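Local coordinates for acetamidase (Bacillus halodurans, PDB 2II1), which probably hydrolyses carbon-nitrogen bonds of linear amides, as a calcium-binding member of the acetamidase/formamidase family, at residues P127-A138 and A176-M187; P63-R71 and L205-R213. One frame throughout, in Å; residues are numbered along the deposited sequence. Where two conformers were deposited one is given.

Contact 1. Residues P127-A138 and A176-M187; sequences PLQPMIGVIGTA and ALLALGDLHAAM. With CA (calcium ion), chain F; CA (calcium ion), chain E.
Strand 131-136 pairs with strand 176-184 as an antiparallel ladder in the buried middle of the chain, and the pairing carries a two-calcium site on one face. The ladder runs one to one from Met131 opposite His184 to Gly136 opposite Ala179, straight through the corner that 127-138 turns at Gly133. The corner does distort the bonds: Gly133 N reaches Asp182 O at 2.8 Å from 46° out of the carbonyl plane, and Val134 N meets Gly181 O from 52° out. Asp182, with positive phi, sends its carboxylate out here and bridges the metals: OD1 binds one calcium at 2.1 Å and OD2 the other at 2.4 Å. His184 NE2 joins the first, which Glu198 also binds; Asn155 and Asp157 complete the protein ligands of the second. On the opposite face Ile132 CG1 lies beside Leu183 CD2, and Ile132, Leu180 and Leu183 touch Val203 of strand 201-210, in the other sheet. Beside the histidine, selenomethionine Met131 has CG between backbone N and carbonyl carbon (chi1 49°) and chi2 extended, bringing SE to the ring edge, 3.6 Å from the buried His184 ND1; the chi3 bend sets only CE, 3.7 Å from ND1.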
loop_
_atom_site.group_PDB
_atom_site.type_symbol
_atom_site.label_atom_id
_atom_site.label_comp_id
_atom_site.label_asym_id
_atom_site.label_seq_id
_atom_site.Cartn_x
_atom_site.Cartn_y
_atom_site.Cartn_z
ATOM N N PRO A 127 -10.689 -9.376 -13.459
ATOM C CA PRO A 127 -11.628 -8.331 -13.824
ATOM C C PRO A 127 -10.974 -7.334 -14.746
ATOM O O PRO A 127 -9.802 -7.008 -14.574
ATOM C CB PRO A 127 -12.009 -7.676 -12.479
ATOM C CG PRO A 127 -11.341 -8.465 -11.422
ATOM C CD PRO A 127 -10.301 -9.331 -12.040
ATOM N N LEU A 128 -11.711 -6.908 -15.768
ATOM C CA LEU A 128 -11.270 -5.803 -16.623
ATOM C C LEU A 128 -11.313 -4.517 -15.786
ATOM O O LEU A 128 -12.391 -4.109 -15.342
ATOM C CB LEU A 128 -12.188 -5.676 -17.848
ATOM C CG LEU A 128 -11.844 -4.575 -18.858
ATOM C CD1 LEU A 128 -10.447 -4.726 -19.427
ATOM C CD2 LEU A 128 -12.857 -4.617 -19.962
ATOM N N GLN A 129 -10.135 -3.928 -15.532
ATOM C CA GLN A 129 -9.994 -2.680 -14.751
ATOM C C GLN A 129 -9.071 -1.703 -15.485
ATOM O O GLN A 129 -7.853 -1.609 -15.200
ATOM C CB GLN A 129 -9.518 -2.989 -13.329
ATOM C CG GLN A 129 -10.629 -3.646 -12.545
ATOM C CD GLN A 129 -10.209 -4.126 -11.193
ATOM O OE1 GLN A 129 -9.048 -4.468 -10.964
ATOM N NE2 GLN A 129 -11.161 -4.168 -10.278
ATOM N N PRO A 130 -9.644 -1.007 -16.482
ATOM C CA PRO A 130 -8.841 -0.132 -17.320
ATOM C C PRO A 130 -8.300 1.035 -16.534
ATOM O O PRO A 130 -9.033 1.639 -15.760
ATOM C CB PRO A 130 -9.818 0.335 -18.406
ATOM C CG PRO A 130 -11.187 0.077 -17.868
ATOM C CD PRO A 130 -11.064 -1.052 -16.912
HETATM N N MSE A 131 -7.027 1.328 -16.734
HETATM C CA MSE A 131 -6.364 2.440 -16.077
HETATM C C MSE A 131 -5.342 3.066 -17.028
HETATM O O MSE A 131 -4.958 2.458 -18.024
HETATM C CB MSE A 131 -5.682 1.952 -14.807
HETATM C CG MSE A 131 -4.845 0.701 -15.036
HETATM SE SE MSE A 131 -3.338 0.433 -13.799
HETATM C CE MSE A 131 -2.169 2.100 -14.133
ATOM N N ILE A 132 -4.909 4.287 -16.717
ATOM C CA ILE A 132 -3.852 4.960 -17.449
ATOM C C ILE A 132 -2.515 4.948 -16.666
ATOM O O ILE A 132 -2.427 5.492 -15.551
ATOM C CB ILE A 132 -4.209 6.462 -17.684
ATOM C CG1 ILE A 132 -5.550 6.636 -18.357
ATOM C CG2 ILE A 132 -3.169 7.133 -18.550
ATOM C CD1 ILE A 132 -6.090 8.044 -18.184
ATOM N N GLY A 133 -1.466 4.414 -17.282
ATOM C CA GLY A 133 -0.176 4.290 -16.610
ATOM C C GLY A 133 0.718 5.522 -16.704
ATOM O O GLY A 133 1.452 5.840 -15.762
ATOM N N VAL A 134 0.702 6.167 -17.856
ATOM C CA VAL A 134 1.536 7.322 -18.159
ATOM C C VAL A 134 0.605 8.472 -18.462
ATOM O O VAL A 134 -0.133 8.436 -19.447
ATOM C CB VAL A 134 2.471 7.083 -19.373
ATOM C CG1 VAL A 134 3.050 8.399 -19.876
ATOM C CG2 VAL A 134 3.573 6.116 -19.009
ATOM N N ILE A 135 0.600 9.454 -17.567
ATOM C CA ILE A 135 -0.093 10.706 -17.785
ATOM C C ILE A 135 0.776 11.828 -17.205
ATOM O O ILE A 135 1.194 11.742 -16.068
ATOM C CB ILE A 135 -1.503 10.683 -17.137
ATOM C CG1 ILE A 135 -2.325 11.901 -17.608
ATOM C CG2 ILE A 135 -1.405 10.600 -15.624
ATOM C CD1 ILE A 135 -3.779 11.828 -17.261
ATOM N N GLY A 136 1.051 12.880 -17.984
ATOM C CA GLY A 136 1.929 13.932 -17.512
ATOM C C GLY A 136 1.904 15.194 -18.336
ATOM O O GLY A 136 1.405 15.202 -19.476
ATOM N N THR A 137 2.401 16.266 -17.719
ATOM C CA THR A 137 2.633 17.557 -18.379
ATOM C C THR A 137 4.154 17.754 -18.554
ATOM O O THR A 137 4.956 16.960 -18.045
ATOM C CB THR A 137 1.995 18.706 -17.554
ATOM O OG1 THR A 137 2.550 18.738 -16.231
ATOM C CG2 THR A 137 0.463 18.519 -17.470
ATOM N N ALA A 138 4.542 18.792 -19.296
ATOM C CA ALA A 138 5.950 19.055 -19.566
ATOM C C ALA A 138 6.654 19.654 -18.347
ATOM O O ALA A 138 6.157 20.631 -17.750
ATOM C CB ALA A 138 6.104 20.011 -20.775
ATOM N N ALA A 176 0.567 23.835 -20.682
ATOM C CA ALA A 176 0.690 22.524 -19.958
ATOM C C ALA A 176 1.434 21.443 -20.746
ATOM O O ALA A 176 2.433 20.913 -20.264
ATOM C CB ALA A 176 -0.680 22.002 -19.513
ATOM N N LEU A 177 0.906 21.129 -21.932
ATOM C CA LEU A 177 1.408 20.075 -22.834
ATOM C C LEU A 177 1.227 18.694 -22.228
ATOM O O LEU A 177 2.187 18.066 -21.761
ATOM C CB LEU A 177 2.854 20.300 -23.256
ATOM C CG LEU A 177 3.136 21.663 -23.902
ATOM C CD1 LEU A 177 4.610 21.767 -24.122
ATOM C CD2 LEU A 177 2.376 21.873 -25.186
ATOM N N LEU A 178 -0.027 18.249 -22.271
ATOM C CA LEU A 178 -0.500 16.988 -21.688
ATOM C C LEU A 178 -0.332 15.848 -22.704
ATOM O O LEU A 178 -0.601 16.019 -23.867
ATOM C CB LEU A 178 -1.993 17.091 -21.297
ATOM C CG LEU A 178 -2.683 15.908 -20.622
ATOM C CD1 LEU A 178 -2.004 15.476 -19.315
ATOM C CD2 LEU A 178 -4.166 16.204 -20.352
ATOM N N ALA A 179 0.132 14.702 -22.228
ATOM C CA ALA A 179 0.372 13.524 -23.058
ATOM C C ALA A 179 -0.007 12.321 -22.189
ATOM O O ALA A 179 0.127 12.379 -20.971
ATOM C CB ALA A 179 1.873 13.452 -23.473
ATOM N N LEU A 180 -0.525 11.260 -22.789
ATOM C CA LEU A 180 -0.880 10.093 -21.999
ATOM C C LEU A 180 -0.786 8.830 -22.807
ATOM O O LEU A 180 -0.758 8.861 -24.031
ATOM C CB LEU A 180 -2.252 10.231 -21.332
ATOM C CG LEU A 180 -3.521 10.088 -22.168
ATOM C CD1 LEU A 180 -3.762 8.632 -22.613
ATOM C CD2 LEU A 180 -4.673 10.631 -21.368
ATOM N N GLY A 181 -0.709 7.719 -22.097
ATOM C CA GLY A 181 -0.398 6.458 -22.723
ATOM C C GLY A 181 -0.421 5.327 -21.729
ATOM O O GLY A 181 -0.901 5.472 -20.601
ATOM N N ASP A 182 0.101 4.195 -22.169
ATOM C CA ASP A 182 0.371 3.077 -21.288
ATOM C C ASP A 182 -0.845 2.634 -20.512
ATOM O O ASP A 182 -0.815 2.593 -19.269
ATOM C CB ASP A 182 1.499 3.440 -20.326
ATOM C CG ASP A 182 1.959 2.275 -19.502
ATOM O OD1 ASP A 182 2.047 1.170 -20.064
ATOM O OD2 ASP A 182 2.243 2.435 -18.288
ATOM N N LEU A 183 -1.886 2.259 -21.249
ATOM C CA LEU A 183 -3.121 1.755 -20.676
ATOM C C LEU A 183 -2.928 0.301 -20.246
ATOM O O LEU A 183 -2.122 -0.410 -20.848
ATOM C CB LEU A 183 -4.256 1.850 -21.695
ATOM C CG LEU A 183 -4.581 3.206 -22.321
ATOM C CD1 LEU A 183 -5.879 3.103 -23.148
ATOM C CD2 LEU A 183 -4.702 4.306 -21.265
ATOM N N HIS A 184 -3.651 -0.110 -19.192
ATOM C CA HIS A 184 -3.656 -1.494 -18.713
ATOM C C HIS A 184 -5.076 -1.954 -18.551
ATOM O O HIS A 184 -5.959 -1.175 -18.202
ATOM C CB HIS A 184 -2.958 -1.677 -17.376
ATOM C CG HIS A 184 -1.539 -1.212 -17.378
ATOM N ND1 HIS A 184 -0.955 -0.583 -16.298
ATOM C CD2 HIS A 184 -0.592 -1.256 -18.343
ATOM C CE1 HIS A 184 0.298 -0.279 -16.593
ATOM N NE2 HIS A 184 0.540 -0.666 -17.833
ATOM N N ALA A 185 -5.257 -3.241 -18.801
ATOM C CA ALA A 185 -6.529 -3.906 -18.659
ATOM C C ALA A 185 -6.659 -4.423 -17.213
ATOM O O ALA A 185 -7.764 -4.659 -16.705
ATOM C CB ALA A 185 -6.602 -5.035 -19.683
ATOM N N ALA A 186 -5.514 -4.579 -16.549
ATOM C CA ALA A 186 -5.467 -4.970 -15.169
ATOM C C ALA A 186 -4.080 -4.712 -14.653
ATOM O O ALA A 186 -3.110 -4.780 -15.423
ATOM C CB ALA A 186 -5.801 -6.441 -15.028
HETATM N N MSE A 187 -3.986 -4.433 -13.350
HETATM C CA MSE A 187 -2.705 -4.198 -12.665
HETATM C C MSE A 187 -2.994 -4.015 -11.179
HETATM O O MSE A 187 -3.952 -3.351 -10.800
HETATM C CB MSE A 187 -2.019 -2.929 -13.169
HETATM C CG MSE A 187 -0.526 -2.860 -12.851
HETATM SE SE MSE A 187 0.087 -1.016 -12.760
HETATM C CE MSE A 187 -0.544 -0.489 -10.974
HETATM CA CA CA F . 2.389 -0.508 -18.875
HETATM CA CA CA E . 4.164 2.003 -16.864
HETATM O O HOH W 1 -6.563 -4.593 -11.877
HETATM O O HOH W 2 -6.216 -4.398 -9.281
HETATM O O HOH W 3 3.637 22.083 -17.834
HETATM O O HOH W 4 6.280 1.144 -16.340
HETATM O O HOH W 5 3.615 -0.342 -17.340
#

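Contact 2. Residues P63-R71 and L205-R213; sequences PLYVEGARR and LKVNVKKER
Val66 and Val209 meet methyl to methyl, their side chains sliding past each other in opposite directions. Val66 CG1, anti to the backbone N (chi1 -176°), is tight against Val209 CG2 at 3.4 Å, and the same CG2 lies 3.8 Å from Ala69 CB, so one methyl of Val209 touches both residues. Val66 turns its other branch, CG2, to Val207 CG2 at 3.9 Å, a contact made by one of the two conformers of Val207. This is face-to-face packing of two beta sheets: strands 63-67 and 205-210 belong to different sheets and cross at -49°, their axes 8.4 Å apart, with Val30 and Cys24 extending the apolar layer around Leu64 and Val207. Next along the chain, a type II beta turn from Val66 to Ala69, closed by Ala69 N to Val66 O at 3.2 Å, presents the carbonyl of Gly68 to the other segment. Lys211 NZ donates to Gly68 O at 2.6 Å, nearly along the C=O axis (172°); the lysine chain runs beside Arg70. Asp73 OD2 forms a salt bridge with Lys211 NZ and accepts a hydrogen bond from Arg70 N, an arrangement consistent with steadying the amine. The guanidinium of Arg70 has its own partner in Asp174.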
loop_
_atom_site.group_PDB
_atom_site.type_symbol
_atom_site.label_atom_id
_atom_site.label_comp_id
_atom_site.label_asym_id
_atom_site.label_seq_id
_atom_site.Cartn_x
_atom_site.Cartn_y
_atom_site.Cartn_z
ATOM N N PRO A 63 1.812 16.095 -27.593
ATOM C CA PRO A 63 1.252 16.889 -26.502
ATOM C C PRO A 63 0.051 17.751 -26.873
ATOM O O PRO A 63 -0.052 18.221 -27.985
ATOM C CB PRO A 63 2.420 17.764 -26.048
ATOM C CG PRO A 63 3.453 17.689 -27.114
ATOM C CD PRO A 63 2.976 16.762 -28.196
ATOM N N LEU A 64 -0.852 17.922 -25.923
ATOM C CA LEU A 64 -2.034 18.764 -26.095
ATOM C C LEU A 64 -1.751 20.111 -25.443
ATOM O O LEU A 64 -1.394 20.151 -24.255
ATOM C CB LEU A 64 -3.244 18.100 -25.421
ATOM C CG LEU A 64 -4.473 18.984 -25.259
ATOM C CD1 LEU A 64 -5.202 19.171 -26.609
ATOM C CD2 LEU A 64 -5.388 18.448 -24.171
ATOM N N TYR A 65 -1.936 21.199 -26.207
ATOM C CA TYR A 65 -1.846 22.568 -25.685
ATOM C C TYR A 65 -3.220 23.001 -25.163
ATOM O O TYR A 65 -4.191 23.132 -25.940
ATOM C CB TYR A 65 -1.350 23.560 -26.772
ATOM C CG TYR A 65 -0.827 24.876 -26.207
ATOM C CD1 TYR A 65 -1.708 25.873 -25.784
ATOM C CD2 TYR A 65 0.539 25.113 -26.074
ATOM C CE1 TYR A 65 -1.254 27.080 -25.257
ATOM C CE2 TYR A 65 1.010 26.329 -25.552
ATOM C CZ TYR A 65 0.096 27.306 -25.139
ATOM O OH TYR A 65 0.503 28.511 -24.597
ATOM N N VAL A 66 -3.294 23.227 -23.850
ATOM C CA VAL A 66 -4.509 23.722 -23.194
ATOM C C VAL A 66 -4.409 25.266 -23.090
ATOM O O VAL A 66 -3.625 25.800 -22.280
ATOM C CB VAL A 66 -4.704 23.059 -21.802
ATOM C CG1 VAL A 66 -6.019 23.479 -21.153
ATOM C CG2 VAL A 66 -4.609 21.545 -21.919
ATOM N N GLU A 67 -5.157 25.973 -23.936
ATOM C CA GLU A 67 -5.100 27.459 -23.966
ATOM C C GLU A 67 -5.741 28.000 -22.705
ATOM O O GLU A 67 -6.741 27.458 -22.263
ATOM C CB GLU A 67 -5.842 28.031 -25.161
ATOM C CG GLU A 67 -5.274 27.616 -26.497
ATOM C CD GLU A 67 -5.790 28.443 -27.665
ATOM O OE1 GLU A 67 -6.747 29.271 -27.532
ATOM O OE2 GLU A 67 -5.212 28.272 -28.759
ATOM N N GLY A 68 -5.149 29.038 -22.131
ATOM C CA GLY A 68 -5.563 29.589 -20.829
ATOM C C GLY A 68 -4.745 29.062 -19.654
ATOM O O GLY A 68 -4.733 29.683 -18.575
ATOM N N ALA A 69 -4.072 27.916 -19.872
ATOM C CA ALA A 69 -3.203 27.284 -18.892
ATOM C C ALA A 69 -1.868 28.003 -18.915
ATOM O O ALA A 69 -1.243 28.117 -19.964
ATOM C CB ALA A 69 -3.004 25.776 -19.204
ATOM N N ARG A 70 -1.440 28.456 -17.742
ATOM C CA ARG A 70 -0.243 29.256 -17.565
ATOM C C ARG A 70 0.611 28.677 -16.452
ATOM O O ARG A 70 0.100 28.017 -15.569
ATOM C CB ARG A 70 -0.646 30.706 -17.229
ATOM C CG ARG A 70 -1.469 31.409 -18.326
ATOM C CD ARG A 70 -0.601 31.634 -19.566
ATOM N NE ARG A 70 -1.303 32.340 -20.626
ATOM C CZ ARG A 70 -0.726 32.812 -21.725
ATOM N NH1 ARG A 70 0.585 32.679 -21.903
ATOM N NH2 ARG A 70 -1.459 33.449 -22.643
ATOM N N ARG A 71 1.915 28.916 -16.492
ATOM C CA ARG A 71 2.811 28.542 -15.389
ATOM C C ARG A 71 2.202 28.853 -14.031
ATOM O O ARG A 71 1.787 29.982 -13.793
ATOM C CB ARG A 71 4.136 29.309 -15.477
ATOM C CG ARG A 71 5.102 28.793 -16.490
ATOM C CD ARG A 71 6.181 29.817 -16.862
ATOM N NE ARG A 71 7.308 29.161 -17.534
ATOM C CZ ARG A 71 7.369 28.865 -18.838
ATOM N NH1 ARG A 71 6.372 29.175 -19.678
ATOM N NH2 ARG A 71 8.450 28.248 -19.314
ATOM N N LEU A 205 -11.488 12.203 -21.866
ATOM C CA LEU A 205 -11.324 13.018 -20.678
ATOM C C LEU A 205 -11.865 14.430 -20.903
ATOM O O LEU A 205 -11.987 14.877 -22.046
ATOM C CB LEU A 205 -9.839 13.034 -20.278
ATOM C CG LEU A 205 -8.772 13.495 -21.272
ATOM C CD1 LEU A 205 -8.640 14.998 -21.310
ATOM C CD2 LEU A 205 -7.434 12.935 -20.928
ATOM N N LYS A 206 -12.193 15.115 -19.810
ATOM C CA LYS A 206 -12.436 16.559 -19.822
ATOM C C LYS A 206 -11.274 17.275 -19.116
ATOM O O LYS A 206 -10.843 16.888 -17.986
ATOM C CB LYS A 206 -13.766 16.856 -19.123
ATOM C CG LYS A 206 -14.194 18.322 -19.154
ATOM C CD LYS A 206 -15.631 18.503 -18.634
ATOM C CE LYS A 206 -15.901 19.974 -18.219
ATOM N NZ LYS A 206 -17.358 20.317 -18.234
ATOM N N VAL A 207 -10.733 18.302 -19.768
ATOM C CA VAL A 207 -9.594 19.017 -19.222
ATOM C C VAL A 207 -9.988 20.427 -18.755
ATOM O O VAL A 207 -10.468 21.248 -19.563
ATOM C CB VAL A 207 -8.397 19.032 -20.221
ATOM C CG1 VAL A 207 -8.820 19.557 -21.595
ATOM C CG2 VAL A 207 -7.236 19.837 -19.647
ATOM N N ASN A 208 -9.794 20.703 -17.452
ATOM C CA ASN A 208 -10.067 22.030 -16.890
ATOM C C ASN A 208 -8.796 22.684 -16.412
ATOM O O ASN A 208 -7.878 22.012 -15.939
ATOM C CB ASN A 208 -11.073 21.980 -15.740
ATOM C CG ASN A 208 -12.385 21.373 -16.143
ATOM O OD1 ASN A 208 -12.923 21.667 -17.204
ATOM N ND2 ASN A 208 -12.911 20.506 -15.294
ATOM N N VAL A 209 -8.733 24.006 -16.573
ATOM C CA VAL A 209 -7.598 24.789 -16.099
ATOM C C VAL A 209 -8.024 25.372 -14.769
ATOM O O VAL A 209 -9.133 25.919 -14.650
ATOM C CB VAL A 209 -7.204 25.893 -17.071
ATOM C CG1 VAL A 209 -6.162 26.826 -16.428
ATOM C CG2 VAL A 209 -6.670 25.297 -18.343
ATOM N N LYS A 210 -7.184 25.172 -13.757
ATOM C CA LYS A 210 -7.420 25.722 -12.434
ATOM C C LYS A 210 -6.298 26.708 -12.166
ATOM O O LYS A 210 -5.127 26.381 -12.309
ATOM C CB LYS A 210 -7.481 24.639 -11.343
ATOM C CG LYS A 210 -8.656 23.675 -11.456
ATOM C CD LYS A 210 -10.007 24.360 -11.251
ATOM C CE LYS A 210 -11.000 23.971 -12.341
ATOM N NZ LYS A 210 -11.898 25.106 -12.762
ATOM N N LYS A 211 -6.677 27.922 -11.777
ATOM C CA LYS A 211 -5.742 29.014 -11.658
ATOM C C LYS A 211 -5.026 29.059 -10.323
ATOM O O LYS A 211 -3.996 29.722 -10.209
ATOM C CB LYS A 211 -6.454 30.334 -11.966
ATOM C CG LYS A 211 -6.808 30.428 -13.436
ATOM C CD LYS A 211 -5.587 30.885 -14.222
ATOM C CE LYS A 211 -5.667 30.600 -15.713
ATOM N NZ LYS A 211 -4.345 30.896 -16.354
ATOM N N GLU A 212 -5.537 28.353 -9.321
ATOM C CA GLU A 212 -4.825 28.251 -8.070
ATOM C C GLU A 212 -4.461 26.810 -7.808
ATOM O O GLU A 212 -5.317 25.917 -7.825
ATOM C CB GLU A 212 -5.620 28.800 -6.888
ATOM C CG GLU A 212 -4.693 29.355 -5.782
ATOM C CD GLU A 212 -5.186 29.065 -4.377
ATOM O OE1 GLU A 212 -6.376 29.343 -4.097
ATOM O OE2 GLU A 212 -4.379 28.562 -3.553
ATOM N N ARG A 213 -3.174 26.608 -7.553
ATOM C CA ARG A 213 -2.649 25.316 -7.213
ATOM C C ARG A 213 -2.812 25.043 -5.728
ATOM O O ARG A 213 -1.951 25.372 -4.927
ATOM C CB ARG A 213 -1.199 25.258 -7.614
ATOM C CG ARG A 213 -0.733 23.883 -7.779
ATOM C CD ARG A 213 0.688 23.872 -8.198
ATOM N NE ARG A 213 0.849 24.254 -9.588
ATOM C CZ ARG A 213 2.020 24.292 -10.210
ATOM N NH1 ARG A 213 3.112 23.944 -9.566
ATOM N NH2 ARG A 213 2.103 24.666 -11.475
#

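Overall arrangement
The centre of contact 1, in the core, is about 5 Å from the centre of the chain; that of contact 2, only partly buried, about 17 Å. The first joins neighbouring strands of one sheet through backbone hydrogen bonds and concentrates its charge on metal ligands; the second packs one sheet on another by methyl groups, with its polar bond at the exposed end. They share a sheet, because strand 60-67 is the next neighbour of 176-184: Leu64 N probably hydrogen-bonds to Leu178 O at 2.8 Å. Between the layers Leu180 CD2 meets Leu205 CD2 at 3.6 Å. In sequence, contact 1 is nested inside the loop closed by contact 2.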